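GGDEF and EAL domain-containing protein (Vibrio cholerae O1 str. 2010EL-1786, PDB 6PWK) binds cyclic di-GMP as a receptor of the LapD type and probably relays that signal to the control of large adhesins and biofilm formation. Local coordinates at residues R28-S33 against D86-R91; D76-S81 against E114-C119; L269-A274 against N299-E304; W286-L291 against C321-N326. One frame throughout, in Å; residues are numbered along the deposited sequence.

The four contacts fall into two pairs, one in each half of a GGDEF-EAL protein. Contacts 1 and 2 are partly buried and meet where Ile-89 of the edge strand packs on Leu-78 and Lys-79 of helix 53-80; contacts 3 and 4 are buried and share the apolar side of strand 301-305, whose Phe-303 touches both helices of contact 4 and whose Leu-301 touches helix 281-292. The centres of contacts 1 and 3 lie about 44 Å apart, yet each borders a bound cyclic dinucleotide. Contact 3 rests on backbone bonds and a magnesium ion, contact 4 on apolar packing, contact 1 on packing plus a ligand-bound arginine, and contact 2 on one cysteine sulfur.

Contact 1: residues R28-S33 against D86-R91. With C2E (9,9'-[(2R,3R,3aS,5S,7aR,9R,10R,10aS,12S,14aR)-3,5,10,12-tetrahydroxy-5,12-dioxidooctahydro-2H,7H-difuro[3,2-d:3',2'-j][1,3,7,9,2,8]tetraoxadiphosphacyclododecine-2,9-diyl]bis(2-amino-1,9-dihydro-6H-purin-6-one)), chain D.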
# COMPACT_ATOMS: atom_id res chain seq x y z
N ARG A 28 -22.21 2.69 -3.43
CA ARG A 28 -22.40 1.98 -2.17
C ARG A 28 -23.61 2.52 -1.41
O ARG A 28 -24.38 1.74 -0.83
CB ARG A 28 -21.14 2.07 -1.32
CG ARG A 28 -21.22 1.32 -0.00
CD ARG A 28 -19.93 1.46 0.79
NE ARG A 28 -19.99 0.69 2.04
CZ ARG A 28 -19.71 -0.60 2.13
NH1 ARG A 28 -19.35 -1.28 1.05
NH2 ARG A 28 -19.79 -1.22 3.30
N ALA A 29 -23.79 3.84 -1.40
CA ALA A 29 -24.92 4.43 -0.69
C ALA A 29 -26.25 4.00 -1.32
O ALA A 29 -27.23 3.77 -0.61
CB ALA A 29 -24.80 5.95 -0.68
N TYR A 30 -26.29 3.89 -2.65
CA TYR A 30 -27.47 3.36 -3.31
C TYR A 30 -27.76 1.93 -2.86
O TYR A 30 -28.91 1.56 -2.65
CB TYR A 30 -27.29 3.41 -4.83
CG TYR A 30 -28.22 2.52 -5.62
CD1 TYR A 30 -29.47 2.97 -6.04
CD2 TYR A 30 -27.85 1.22 -5.95
CE1 TYR A 30 -30.32 2.15 -6.76
CE2 TYR A 30 -28.70 0.40 -6.68
CZ TYR A 30 -29.93 0.87 -7.08
OH TYR A 30 -30.77 0.05 -7.80
N TYR A 31 -26.70 1.13 -2.70
CA TYR A 31 -26.89 -0.27 -2.32
C TYR A 31 -27.48 -0.39 -0.92
O TYR A 31 -28.39 -1.19 -0.69
CB TYR A 31 -25.56 -1.01 -2.40
CG TYR A 31 -25.72 -2.50 -2.27
CD1 TYR A 31 -26.13 -3.27 -3.35
CD2 TYR A 31 -25.45 -3.15 -1.07
CE1 TYR A 31 -26.28 -4.62 -3.24
CE2 TYR A 31 -25.60 -4.51 -0.95
CZ TYR A 31 -26.01 -5.24 -2.04
OH TYR A 31 -26.16 -6.60 -1.94
N MET A 32 -26.97 0.40 0.03
CA MET A 32 -27.49 0.34 1.39
C MET A 32 -28.93 0.82 1.46
O MET A 32 -29.73 0.28 2.23
CB MET A 32 -26.60 1.17 2.32
CG MET A 32 -25.13 0.79 2.26
SD MET A 32 -24.86 -0.95 2.67
CE MET A 32 -23.28 -1.24 1.90
N SER A 33 -29.29 1.82 0.65
CA SER A 33 -30.67 2.29 0.61
C SER A 33 -31.60 1.21 0.05
O SER A 33 -32.64 0.92 0.64
CB SER A 33 -30.77 3.56 -0.23
OG SER A 33 -32.12 3.87 -0.52
N ASP A 86 -37.21 -5.88 -9.38
CA ASP A 86 -36.63 -5.36 -8.13
C ASP A 86 -35.15 -5.69 -7.98
O ASP A 86 -34.63 -5.73 -6.85
CB ASP A 86 -37.41 -5.85 -6.91
CG ASP A 86 -38.62 -4.98 -6.60
OD1 ASP A 86 -38.79 -3.93 -7.26
OD2 ASP A 86 -39.39 -5.35 -5.69
N ILE A 87 -34.44 -5.93 -9.08
CA ILE A 87 -33.04 -6.32 -9.01
C ILE A 87 -32.18 -5.08 -8.81
O ILE A 87 -32.18 -4.18 -9.65
CB ILE A 87 -32.62 -7.09 -10.27
CG1 ILE A 87 -33.25 -8.48 -10.29
CG2 ILE A 87 -31.10 -7.21 -10.35
CD1 ILE A 87 -32.95 -9.30 -9.06
N SER A 88 -31.45 -5.05 -7.70
CA SER A 88 -30.51 -3.98 -7.42
C SER A 88 -29.11 -4.46 -7.75
O SER A 88 -28.67 -5.50 -7.24
CB SER A 88 -30.60 -3.55 -5.95
OG SER A 88 -31.94 -3.22 -5.60
N ILE A 89 -28.41 -3.73 -8.61
CA ILE A 89 -27.02 -4.01 -8.94
C ILE A 89 -26.23 -2.74 -8.65
O ILE A 89 -26.52 -1.68 -9.20
CB ILE A 89 -26.85 -4.44 -10.41
CG1 ILE A 89 -27.72 -5.66 -10.71
CG2 ILE A 89 -25.38 -4.75 -10.70
CD1 ILE A 89 -27.53 -6.20 -12.11
N ALA A 90 -25.23 -2.86 -7.77
CA ALA A 90 -24.47 -1.70 -7.34
C ALA A 90 -23.00 -2.07 -7.20
O ALA A 90 -22.63 -3.25 -7.11
CB ALA A 90 -24.99 -1.15 -6.01
N ARG A 91 -22.16 -1.04 -7.20
CA ARG A 91 -20.72 -1.19 -6.98
C ARG A 91 -20.44 -0.75 -5.55
O ARG A 91 -20.29 0.44 -5.27
CB ARG A 91 -19.93 -0.37 -8.00
CG ARG A 91 -18.43 -0.59 -7.95
CD ARG A 91 -17.72 0.35 -8.90
NE ARG A 91 -16.27 0.26 -8.78
CZ ARG A 91 -15.43 1.19 -9.22
NH1 ARG A 91 -15.89 2.28 -9.81
NH2 ARG A 91 -14.12 1.03 -9.07
P1 C2E D . -15.92 -5.31 9.55
O2P C2E D . -14.79 -4.97 8.61
O1P C2E D . -15.23 -5.76 10.80
O5' C2E D . -16.78 -4.03 10.07
C5' C2E D . -17.47 -4.10 11.28
C4' C2E D . -18.14 -2.71 11.37
O4' C2E D . -17.21 -1.80 11.38
C3' C2E D . -18.78 -2.48 9.99
O3' C2E D . -20.04 -2.95 9.93
C2' C2E D . -18.74 -0.95 9.81
O2' C2E D . -20.03 -0.34 10.23
C1' C2E D . -17.84 -0.51 10.66
N9 C2E D . -16.84 0.33 10.03
C8 C2E D . -16.17 -0.71 9.48
N7 C2E D . -15.13 -0.18 8.80
C5 C2E D . -15.16 1.15 8.92
C6 C2E D . -14.28 2.31 8.40
O6 C2E D . -13.33 2.12 7.72
N1 C2E D . -14.59 3.68 8.72
C2 C2E D . -15.73 3.99 9.55
N2 C2E D . -16.14 5.34 9.94
N3 C2E D . -16.54 2.88 10.03
C4 C2E D . -16.23 1.46 9.70
P11 C2E D . -20.63 -2.96 8.37
O21 C2E D . -20.37 -1.77 7.48
O11 C2E D . -22.13 -2.99 8.50
O5A C2E D . -20.22 -4.46 7.80
C5A C2E D . -19.96 -5.45 8.77
C4A C2E D . -19.29 -6.58 8.11
O4A C2E D . -19.78 -6.78 6.91
C3A C2E D . -17.67 -6.18 7.90
O3A C2E D . -16.85 -6.60 9.09
C2A C2E D . -17.29 -6.79 6.92
O2A C2E D . -16.85 -8.17 7.35
C1A C2E D . -18.60 -6.86 5.96
N91 C2E D . -18.62 -5.89 5.07
C81 C2E D . -19.15 -4.66 5.18
N71 C2E D . -18.93 -4.05 4.00
C51 C2E D . -18.29 -4.89 3.20
C61 C2E D . -17.78 -4.76 1.77
O61 C2E D . -17.96 -3.75 1.20
N11 C2E D . -17.10 -5.84 1.11
C21 C2E D . -16.88 -7.08 1.80
N21 C2E D . -16.19 -8.18 1.15
N31 C2E D . -17.37 -7.19 3.18
C41 C2E D . -18.08 -6.06 3.86
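Ala-90 packs its CB against two consecutive tyrosines of helix 28-33. It lies 3.6 Å from Tyr-31 CD1, obliquely to that ring, while Tyr-30 takes the same methyl at its rim, with CD2 at 3.7 Å and the methyl close to the ring plane. In Tyr-31 CG is anti to the backbone N (chi1 -169°), which brings it to the alanine methyl. The axes of the short helix and strand segments come within 8.1 Å, a spacing consistent with the small side chain between them. The contact thins out along the strand: the Tyr-30 OH stands 4.1 Å from Ser-88 CB.

This is a helix packed along strand 88-90, the outermost strand of the GGDEF domain's mixed sheet within this chain, and running roughly antiparallel to it (154°). Strand 88-90 pairs with strand 96-102, where Tyr-31 also touches Ile-100.

At the start of the helix the packing gives way to ligand binding. The extended side chain of Arg-28 leaves the strand and forks onto the guanine of a bound cyclic di-GMP: NH1 donates to O61 at 2.8 Å and NH2 to N71 at 3.0 Å, with an N-H...N71 angle of 164°. The two bonds read the Hoogsteen edge of the base. Met-32 CE sits over the centre of the guanidinium, 3.6 Å above its plane, and NH1 also reaches Ile-92 O. The same ligand is bonded to Glu-96 and to Asp-68 of the second subunit.

Contact 2: residues D76-S81 against E114-C119; sequences DRLKNS and ESIITC
Arg-77 O accepts from Ser-81 OG and, weakly, from Ser-81 N, and Cys-119 SG, at the end of helix 106-118, lies close to it from the other segment. The hydroxyl of Ser-81 donates at 3.1 Å between OG and Arg-77 O, arriving almost in line with the carbonyl (165°). Across the interface the sulfur of Cys-119 lies 3.1 Å from Arg-77 O and 3.4 Å from Ser-81 OG, a matter of plain proximity. The sulfur gets there because chi1 of -175° sets SG anti to the backbone N. Ser-81 thus folds its hydroxyl back on the last turn of helix 53-80, and the Cys-119 sulfur packs against the end of that helix.

Beside this polar patch the contact becomes apolar: Leu-78 CD1 meets Ile-116 CG2 at 3.9 Å, the two branched chains crossing at a slant. Both of these residues are buried, whereas Arg-77 and Ser-81 lie nearer the surface. On the outer flank Lys-79 NZ forms a salt bridge with Asp-76 OD1 at 2.9 Å, one turn back along the same helix.

The arrangement joins the C-terminal ends of two helices of the GGDEF domain, 53-80 and 106-118. Leu-78 also packs on Ile-89 of edge strand 88-90, Arg-77 touches Ile-123 of a loop, and Ser-115 rests on Ile-82, just beyond the first helix.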
# COMPACT_ATOMS: atom_id res chain seq x y z
N ASP A 76 -21.48 -3.23 -17.61
CA ASP A 76 -22.39 -3.31 -18.75
C ASP A 76 -22.81 -4.75 -19.02
O ASP A 76 -23.99 -5.03 -19.26
CB ASP A 76 -21.74 -2.71 -20.00
CG ASP A 76 -21.63 -1.20 -19.93
OD1 ASP A 76 -22.34 -0.59 -19.11
OD2 ASP A 76 -20.84 -0.63 -20.71
N ARG A 77 -21.85 -5.68 -18.99
CA ARG A 77 -22.19 -7.08 -19.23
C ARG A 77 -23.07 -7.64 -18.12
O ARG A 77 -23.98 -8.44 -18.37
CB ARG A 77 -20.91 -7.91 -19.36
CG ARG A 77 -20.01 -7.48 -20.51
CD ARG A 77 -20.61 -7.85 -21.86
NE ARG A 77 -19.69 -7.57 -22.95
CZ ARG A 77 -19.95 -7.82 -24.23
NH1 ARG A 77 -21.10 -8.36 -24.58
NH2 ARG A 77 -19.05 -7.53 -25.16
N LEU A 78 -22.83 -7.21 -16.87
CA LEU A 78 -23.59 -7.75 -15.75
C LEU A 78 -25.02 -7.22 -15.75
O LEU A 78 -25.97 -7.98 -15.50
CB LEU A 78 -22.90 -7.41 -14.43
CG LEU A 78 -23.44 -8.05 -13.16
CD1 LEU A 78 -23.40 -9.57 -13.26
CD2 LEU A 78 -22.65 -7.57 -11.95
N LYS A 79 -25.20 -5.93 -16.05
CA LYS A 79 -26.53 -5.33 -15.90
C LYS A 79 -27.43 -5.66 -17.08
O LYS A 79 -28.63 -5.90 -16.90
CB LYS A 79 -26.40 -3.82 -15.70
CG LYS A 79 -25.89 -3.04 -16.91
CD LYS A 79 -25.34 -1.69 -16.49
CE LYS A 79 -25.11 -0.79 -17.68
NZ LYS A 79 -24.32 0.42 -17.31
N ASN A 80 -26.89 -5.69 -18.30
CA ASN A 80 -27.72 -6.00 -19.46
C ASN A 80 -28.16 -7.46 -19.45
O ASN A 80 -29.19 -7.80 -20.04
CB ASN A 80 -26.97 -5.67 -20.75
CG ASN A 80 -27.68 -4.60 -21.56
OD1 ASN A 80 -27.61 -3.42 -21.25
ND2 ASN A 80 -28.37 -5.02 -22.62
N SER A 81 -27.40 -8.32 -18.78
CA SER A 81 -27.83 -9.69 -18.52
C SER A 81 -28.56 -9.74 -17.18
O SER A 81 -28.49 -8.81 -16.37
CB SER A 81 -26.64 -10.64 -18.51
OG SER A 81 -25.86 -10.50 -19.68
N GLU A 114 -25.47 -18.73 -11.15
CA GLU A 114 -24.86 -19.47 -12.25
C GLU A 114 -24.79 -18.62 -13.51
O GLU A 114 -23.81 -18.67 -14.25
CB GLU A 114 -25.64 -20.76 -12.51
CG GLU A 114 -24.77 -21.96 -12.82
CD GLU A 114 -24.08 -22.51 -11.59
OE1 GLU A 114 -24.78 -22.80 -10.60
OE2 GLU A 114 -22.84 -22.64 -11.61
N SER A 115 -25.83 -17.82 -13.76
CA SER A 115 -25.84 -16.96 -14.93
C SER A 115 -24.84 -15.82 -14.80
O SER A 115 -24.29 -15.35 -15.80
CB SER A 115 -27.24 -16.41 -15.18
OG SER A 115 -27.67 -15.63 -14.08
N ILE A 116 -24.60 -15.35 -13.57
CA ILE A 116 -23.61 -14.29 -13.36
C ILE A 116 -22.23 -14.76 -13.80
O ILE A 116 -21.54 -14.08 -14.56
CB ILE A 116 -23.60 -13.84 -11.89
CG1 ILE A 116 -24.88 -13.07 -11.55
CG2 ILE A 116 -22.38 -12.98 -11.60
CD1 ILE A 116 -25.01 -12.73 -10.08
N ILE A 117 -21.82 -15.94 -13.33
CA ILE A 117 -20.47 -16.42 -13.59
C ILE A 117 -20.26 -16.67 -15.08
O ILE A 117 -19.25 -16.24 -15.66
CB ILE A 117 -20.19 -17.69 -12.77
CG1 ILE A 117 -20.31 -17.38 -11.28
CG2 ILE A 117 -18.81 -18.25 -13.10
CD1 ILE A 117 -20.65 -18.57 -10.44
N THR A 118 -21.20 -17.36 -15.73
CA THR A 118 -21.11 -17.58 -17.17
C THR A 118 -21.11 -16.25 -17.92
O THR A 118 -20.54 -16.16 -19.02
CB THR A 118 -22.25 -18.47 -17.65
OG1 THR A 118 -22.28 -19.67 -16.86
CG2 THR A 118 -22.08 -18.85 -19.11
N CYS A 119 -21.72 -15.22 -17.34
CA CYS A 119 -21.71 -13.89 -17.94
C CYS A 119 -20.35 -13.20 -17.83
O CYS A 119 -20.14 -12.19 -18.51
CB CYS A 119 -22.79 -13.02 -17.28
SG CYS A 119 -23.01 -11.38 -17.99

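Contact 3: residues L269-A274 against N299-E304. With MG (magnesium ion), chain E; C2E (9,9'-[(2R,3R,3aS,5S,7aR,9R,10R,10aS,12S,14aR)-3,5,10,12-tetrahydroxy-5,12-dioxidooctahydro-2H,7H-difuro[3,2-d:3',2'-j][1,3,7,9,2,8]tetraoxadiphosphacyclododecine-2,9-diyl]bis(2-amino-1,9-dihydro-6H-purin-6-one)), chain C.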
# COMPACT_ATOMS: atom_id res chain seq x y z
N LEU A 269 9.34 -29.82 8.84
CA LEU A 269 7.96 -29.38 8.98
C LEU A 269 7.68 -28.26 7.99
O LEU A 269 8.47 -27.32 7.87
CB LEU A 269 7.67 -28.91 10.41
CG LEU A 269 7.77 -29.98 11.49
CD1 LEU A 269 7.42 -29.39 12.85
CD2 LEU A 269 6.86 -31.16 11.17
N ALA A 270 6.56 -28.37 7.28
CA ALA A 270 6.15 -27.38 6.29
C ALA A 270 5.14 -26.43 6.92
O ALA A 270 4.04 -26.85 7.30
CB ALA A 270 5.56 -28.06 5.06
N ILE A 271 5.52 -25.15 7.02
CA ILE A 271 4.67 -24.13 7.62
C ILE A 271 4.06 -23.29 6.51
O ILE A 271 4.78 -22.74 5.67
CB ILE A 271 5.47 -23.24 8.59
CG1 ILE A 271 6.17 -24.09 9.65
CG2 ILE A 271 4.55 -22.22 9.25
CD1 ILE A 271 6.99 -23.28 10.63
N ASN A 272 2.73 -23.19 6.50
CA ASN A 272 2.06 -22.33 5.54
C ASN A 272 2.22 -20.86 5.93
O ASN A 272 2.16 -20.50 7.11
CB ASN A 272 0.57 -22.67 5.46
CG ASN A 272 0.31 -24.05 4.88
OD1 ASN A 272 0.40 -24.25 3.66
ND2 ASN A 272 -0.01 -25.00 5.74
N ILE A 273 2.44 -20.02 4.93
CA ILE A 273 2.58 -18.58 5.12
C ILE A 273 1.56 -17.88 4.23
O ILE A 273 1.47 -18.17 3.03
CB ILE A 273 4.00 -18.09 4.79
CG1 ILE A 273 5.05 -18.87 5.59
CG2 ILE A 273 4.13 -16.60 5.06
CD1 ILE A 273 4.96 -18.67 7.08
N ALA A 274 0.79 -16.96 4.81
CA ALA A 274 -0.17 -16.21 4.03
C ALA A 274 0.53 -15.13 3.21
O ALA A 274 1.65 -14.71 3.52
CB ALA A 274 -1.23 -15.57 4.94
N ASN A 299 17.32 -26.17 9.58
CA ASN A 299 17.30 -27.11 8.47
C ASN A 299 16.03 -27.95 8.43
O ASN A 299 15.80 -28.64 7.43
CB ASN A 299 18.53 -28.02 8.52
CG ASN A 299 18.73 -28.66 9.88
OD1 ASN A 299 19.42 -28.12 10.74
ND2 ASN A 299 18.12 -29.82 10.08
N LEU A 300 15.21 -27.92 9.48
CA LEU A 300 13.99 -28.71 9.56
C LEU A 300 12.74 -27.88 9.30
O LEU A 300 11.63 -28.32 9.62
CB LEU A 300 13.89 -29.39 10.92
CG LEU A 300 15.00 -30.37 11.30
CD1 LEU A 300 14.88 -30.78 12.76
CD2 LEU A 300 14.96 -31.59 10.40
N LEU A 301 12.89 -26.69 8.72
CA LEU A 301 11.77 -25.78 8.48
C LEU A 301 11.61 -25.55 6.98
O LEU A 301 12.53 -25.04 6.33
CB LEU A 301 11.96 -24.45 9.20
CG LEU A 301 11.76 -24.43 10.72
CD1 LEU A 301 12.13 -23.08 11.29
CD2 LEU A 301 10.33 -24.78 11.07
N HIS A 302 10.46 -25.93 6.45
CA HIS A 302 10.07 -25.62 5.07
C HIS A 302 8.94 -24.61 5.12
O HIS A 302 7.91 -24.85 5.77
CB HIS A 302 9.63 -26.88 4.32
CG HIS A 302 10.75 -27.84 4.04
ND1 HIS A 302 10.57 -29.00 3.32
CD2 HIS A 302 12.06 -27.82 4.39
CE1 HIS A 302 11.71 -29.65 3.23
NE2 HIS A 302 12.63 -28.95 3.87
N PHE A 303 9.12 -23.48 4.45
CA PHE A 303 8.11 -22.43 4.41
C PHE A 303 7.30 -22.57 3.13
O PHE A 303 7.84 -22.41 2.03
CB PHE A 303 8.75 -21.04 4.51
CG PHE A 303 9.29 -20.73 5.88
CD1 PHE A 303 8.45 -20.28 6.88
CD2 PHE A 303 10.63 -20.91 6.17
CE1 PHE A 303 8.94 -20.00 8.14
CE2 PHE A 303 11.13 -20.63 7.43
CZ PHE A 303 10.28 -20.17 8.42
N GLU A 304 6.01 -22.86 3.27
CA GLU A 304 5.12 -23.08 2.13
C GLU A 304 4.53 -21.74 1.72
O GLU A 304 3.72 -21.15 2.45
CB GLU A 304 4.04 -24.09 2.48
CG GLU A 304 3.56 -24.90 1.29
CD GLU A 304 3.12 -26.30 1.67
OE1 GLU A 304 1.91 -26.52 1.89
OE2 GLU A 304 3.99 -27.20 1.75
MG MG E . -0.09 -25.70 1.93
P1 C2E C . -3.66 -25.94 2.20
O2P C2E C . -2.23 -25.52 2.04
O1P C2E C . -4.08 -26.43 0.84
O5' C2E C . -3.80 -27.24 3.18
C5' C2E C . -4.50 -28.35 2.70
C4' C2E C . -5.94 -28.23 3.25
O4' C2E C . -6.69 -29.18 2.76
C3' C2E C . -5.98 -28.49 4.77
O3' C2E C . -7.18 -28.07 5.20
C2' C2E C . -5.97 -30.03 4.80
O2' C2E C . -6.42 -30.52 6.13
C1' C2E C . -6.92 -30.26 3.94
N9 C2E C . -7.01 -31.52 3.25
C8 C2E C . -5.78 -32.00 3.51
N7 C2E C . -5.70 -33.22 2.91
C5 C2E C . -6.84 -33.46 2.28
C6 C2E C . -7.37 -34.62 1.43
O6 C2E C . -6.72 -35.58 1.20
N1 C2E C . -8.69 -34.56 0.88
C2 C2E C . -9.55 -33.42 1.11
N2 C2E C . -10.90 -33.31 0.58
N3 C2E C . -9.01 -32.34 1.92
C4 C2E C . -7.65 -32.40 2.49
P11 C2E C . -7.08 -27.05 6.50
O21 C2E C . -6.58 -27.61 7.81
O11 C2E C . -8.48 -26.57 6.78
O5A C2E C . -6.21 -25.80 5.86
C5A C2E C . -6.97 -25.02 4.98
C4A C2E C . -6.18 -23.86 4.52
O4A C2E C . -5.98 -23.04 5.52
C3A C2E C . -4.66 -24.35 3.99
O3A C2E C . -4.70 -24.69 2.53
C2A C2E C . -3.91 -23.40 4.18
O2A C2E C . -3.91 -22.50 2.97
C1A C2E C . -4.53 -22.64 5.48
N91 C2E C . -3.89 -23.00 6.57
C81 C2E C . -4.04 -24.10 7.32
N71 C2E C . -3.15 -23.99 8.32
C51 C2E C . -2.48 -22.85 8.18
C61 C2E C . -1.37 -22.20 9.00
O61 C2E C . -0.98 -22.75 9.96
N11 C2E C . -0.81 -20.94 8.61
C21 C2E C . -1.30 -20.26 7.44
N21 C2E C . -0.73 -18.98 7.05
N31 C2E C . -2.37 -20.90 6.66
C41 C2E C . -2.94 -22.21 7.07
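Glu-304 and Asn-272 both bind the magnesium ion, Glu-304 through OE1 at 2.2 Å. A phosphate oxygen of the bound cyclic di-GMP, O2P, takes another place on the metal at 2.1 Å, and Glu-218 and Asp-334 contribute from neighbouring strands. The two side chains stand side by side and point the same way from adjacent strands of the EAL domain's beta/alpha barrel, their amide and carboxylate planes turned 79° apart. The second oxygen of Glu-304, OE2, has its own partners, a salt bridge to Lys-355 and a hydrogen bond with Tyr-353, and such bonds would hold the carboxylate in place for the metal.

Behind the site, strands 269-272 and 301-304 run parallel and are joined by five backbone hydrogen bonds. They step from Leu-269 N to Leu-300 O at one end to Ile-273 N to Glu-304 O at the other; among them Ile-271 N reaches His-302 O at 2.7 Å. The chain between the strands is largely helical, which makes this a beta-alpha-beta unit.

Ala-270 and His-302 share the metal-binding face. His-302 is bonded there to His-216 and Lys-352. Leu-269, Ile-271, Leu-301 and Phe-303 project from the other face, where helices 245-261 and 281-292 cover them. There Ile-271 CD1 meets Leu-301 CD2 at 3.7 Å. Past the end of the first strand, Ile-273 lays its CD1 at the edge of the Phe-303 ring, near the ring plane and 3.8 Å from CD1 of that ring.

Contact 4: residues W286-L291 against C321-N326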
# COMPACT_ATOMS: atom_id res chain seq x y z
N TRP A 286 11.35 -10.02 10.99
CA TRP A 286 11.08 -10.94 12.10
C TRP A 286 11.61 -12.33 11.80
O TRP A 286 12.17 -12.99 12.68
CB TRP A 286 9.57 -10.97 12.37
CG TRP A 286 9.16 -11.80 13.54
CD1 TRP A 286 8.96 -11.37 14.82
CD2 TRP A 286 8.89 -13.21 13.54
NE1 TRP A 286 8.58 -12.42 15.62
CE2 TRP A 286 8.52 -13.56 14.86
CE3 TRP A 286 8.91 -14.21 12.56
CZ2 TRP A 286 8.19 -14.87 15.22
CZ3 TRP A 286 8.58 -15.50 12.92
CH2 TRP A 286 8.23 -15.82 14.23
N ILE A 287 11.43 -12.80 10.56
CA ILE A 287 11.89 -14.14 10.20
C ILE A 287 13.40 -14.26 10.35
O ILE A 287 13.91 -15.25 10.89
CB ILE A 287 11.43 -14.49 8.77
CG1 ILE A 287 10.03 -15.11 8.81
CG2 ILE A 287 12.41 -15.45 8.10
CD1 ILE A 287 9.98 -16.46 9.49
N SER A 288 14.14 -13.24 9.90
CA SER A 288 15.59 -13.27 10.02
C SER A 288 16.03 -13.28 11.48
O SER A 288 16.97 -13.98 11.85
CB SER A 288 16.20 -12.08 9.29
OG SER A 288 15.53 -11.83 8.07
N GLN A 289 15.35 -12.49 12.32
CA GLN A 289 15.75 -12.39 13.72
C GLN A 289 15.46 -13.69 14.48
O GLN A 289 16.29 -14.15 15.27
CB GLN A 289 15.03 -11.21 14.38
CG GLN A 289 15.38 -9.86 13.78
CD GLN A 289 14.47 -8.75 14.26
OE1 GLN A 289 13.35 -9.00 14.72
NE2 GLN A 289 14.94 -7.51 14.16
N THR A 290 14.30 -14.29 14.24
CA THR A 290 13.94 -15.51 14.97
C THR A 290 14.70 -16.72 14.44
O THR A 290 15.12 -17.57 15.22
CB THR A 290 12.44 -15.75 14.89
OG1 THR A 290 12.04 -15.93 13.53
CG2 THR A 290 11.69 -14.57 15.49
N LEU A 291 14.88 -16.81 13.12
CA LEU A 291 15.61 -17.95 12.56
C LEU A 291 17.06 -17.96 13.01
O LEU A 291 17.66 -19.04 13.14
CB LEU A 291 15.52 -17.95 11.04
CG LEU A 291 14.23 -18.45 10.39
CD1 LEU A 291 14.37 -18.48 8.88
CD2 LEU A 291 13.86 -19.82 10.93
N CYS A 321 12.26 -15.01 0.82
CA CYS A 321 12.99 -16.23 0.49
C CYS A 321 14.47 -16.10 0.82
O CYS A 321 15.10 -17.06 1.28
CB CYS A 321 12.80 -16.58 -0.98
SG CYS A 321 11.13 -17.16 -1.39
N ASN A 322 15.05 -14.92 0.59
CA ASN A 322 16.46 -14.70 0.93
C ASN A 322 16.68 -14.81 2.43
O ASN A 322 17.61 -15.47 2.89
CB ASN A 322 16.93 -13.35 0.41
CG ASN A 322 17.05 -13.31 -1.10
OD1 ASN A 322 17.15 -14.35 -1.76
ND2 ASN A 322 17.05 -12.11 -1.67
N ALA A 323 15.81 -14.17 3.22
CA ALA A 323 15.92 -14.24 4.67
C ALA A 323 15.79 -15.68 5.16
O ALA A 323 16.48 -16.10 6.09
CB ALA A 323 14.87 -13.36 5.32
N VAL A 324 14.90 -16.45 4.53
CA VAL A 324 14.68 -17.83 4.95
C VAL A 324 15.90 -18.69 4.64
O VAL A 324 16.39 -19.44 5.50
CB VAL A 324 13.41 -18.39 4.29
CG1 VAL A 324 13.42 -19.90 4.28
CG2 VAL A 324 12.17 -17.87 5.02
N ARG A 325 16.43 -18.58 3.42
CA ARG A 325 17.57 -19.40 3.03
C ARG A 325 18.88 -18.93 3.66
O ARG A 325 19.75 -19.76 3.95
CB ARG A 325 17.71 -19.43 1.51
CG ARG A 325 16.92 -20.55 0.85
CD ARG A 325 16.98 -20.47 -0.67
NE ARG A 325 16.33 -21.62 -1.29
CZ ARG A 325 16.07 -21.73 -2.59
NH1 ARG A 325 16.40 -20.75 -3.41
NH2 ARG A 325 15.48 -22.82 -3.06
N ASN A 326 19.04 -17.63 3.89
CA ASN A 326 20.26 -17.15 4.54
C ASN A 326 20.41 -17.71 5.94
O ASN A 326 21.53 -17.83 6.45
CB ASN A 326 20.28 -15.62 4.60
CG ASN A 326 20.60 -14.98 3.26
OD1 ASN A 326 21.18 -15.62 2.38
ND2 ASN A 326 20.22 -13.72 3.10
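Val-324 and Ile-287 meet through one methyl each. In Val-324 a chi1 of 159° sets CG1 anti to the backbone N and leaves CG2 anti to the carbonyl carbon; in Ile-287 it is CG2 that lies anti to the backbone N. The two CG2 methyls come to 3.9 Å. A turn later Leu-291 brings CD1 to 4.0 Å from Val-324 CA. Ala-323 points its CB toward the first helix, 4.3 Å from Ile-287 CG2 and beside Ser-288.

The small alanine sits where the backbones are nearest, its CA 5.4 Å from that of Ser-288. Ser-288 OG lies beside Ala-323 CB, while its hydrogen bond goes to Ile-284 O in its own helix.

Helices 281-292 and 314-326 are neighbours on the outside of the EAL barrel and run almost parallel, 6° apart, with axes 8.9 Å from each other. Strand 301-305, which lies between them in sequence, passes beneath, and its Phe-303 touches Ile-287, Leu-291 and Val-324. With aliphatic groups making the closest side-chain contacts apart from the serine hydroxyl, whose bond stays within its helix, the arrangement is consistent with pairing by shape and apolar burial.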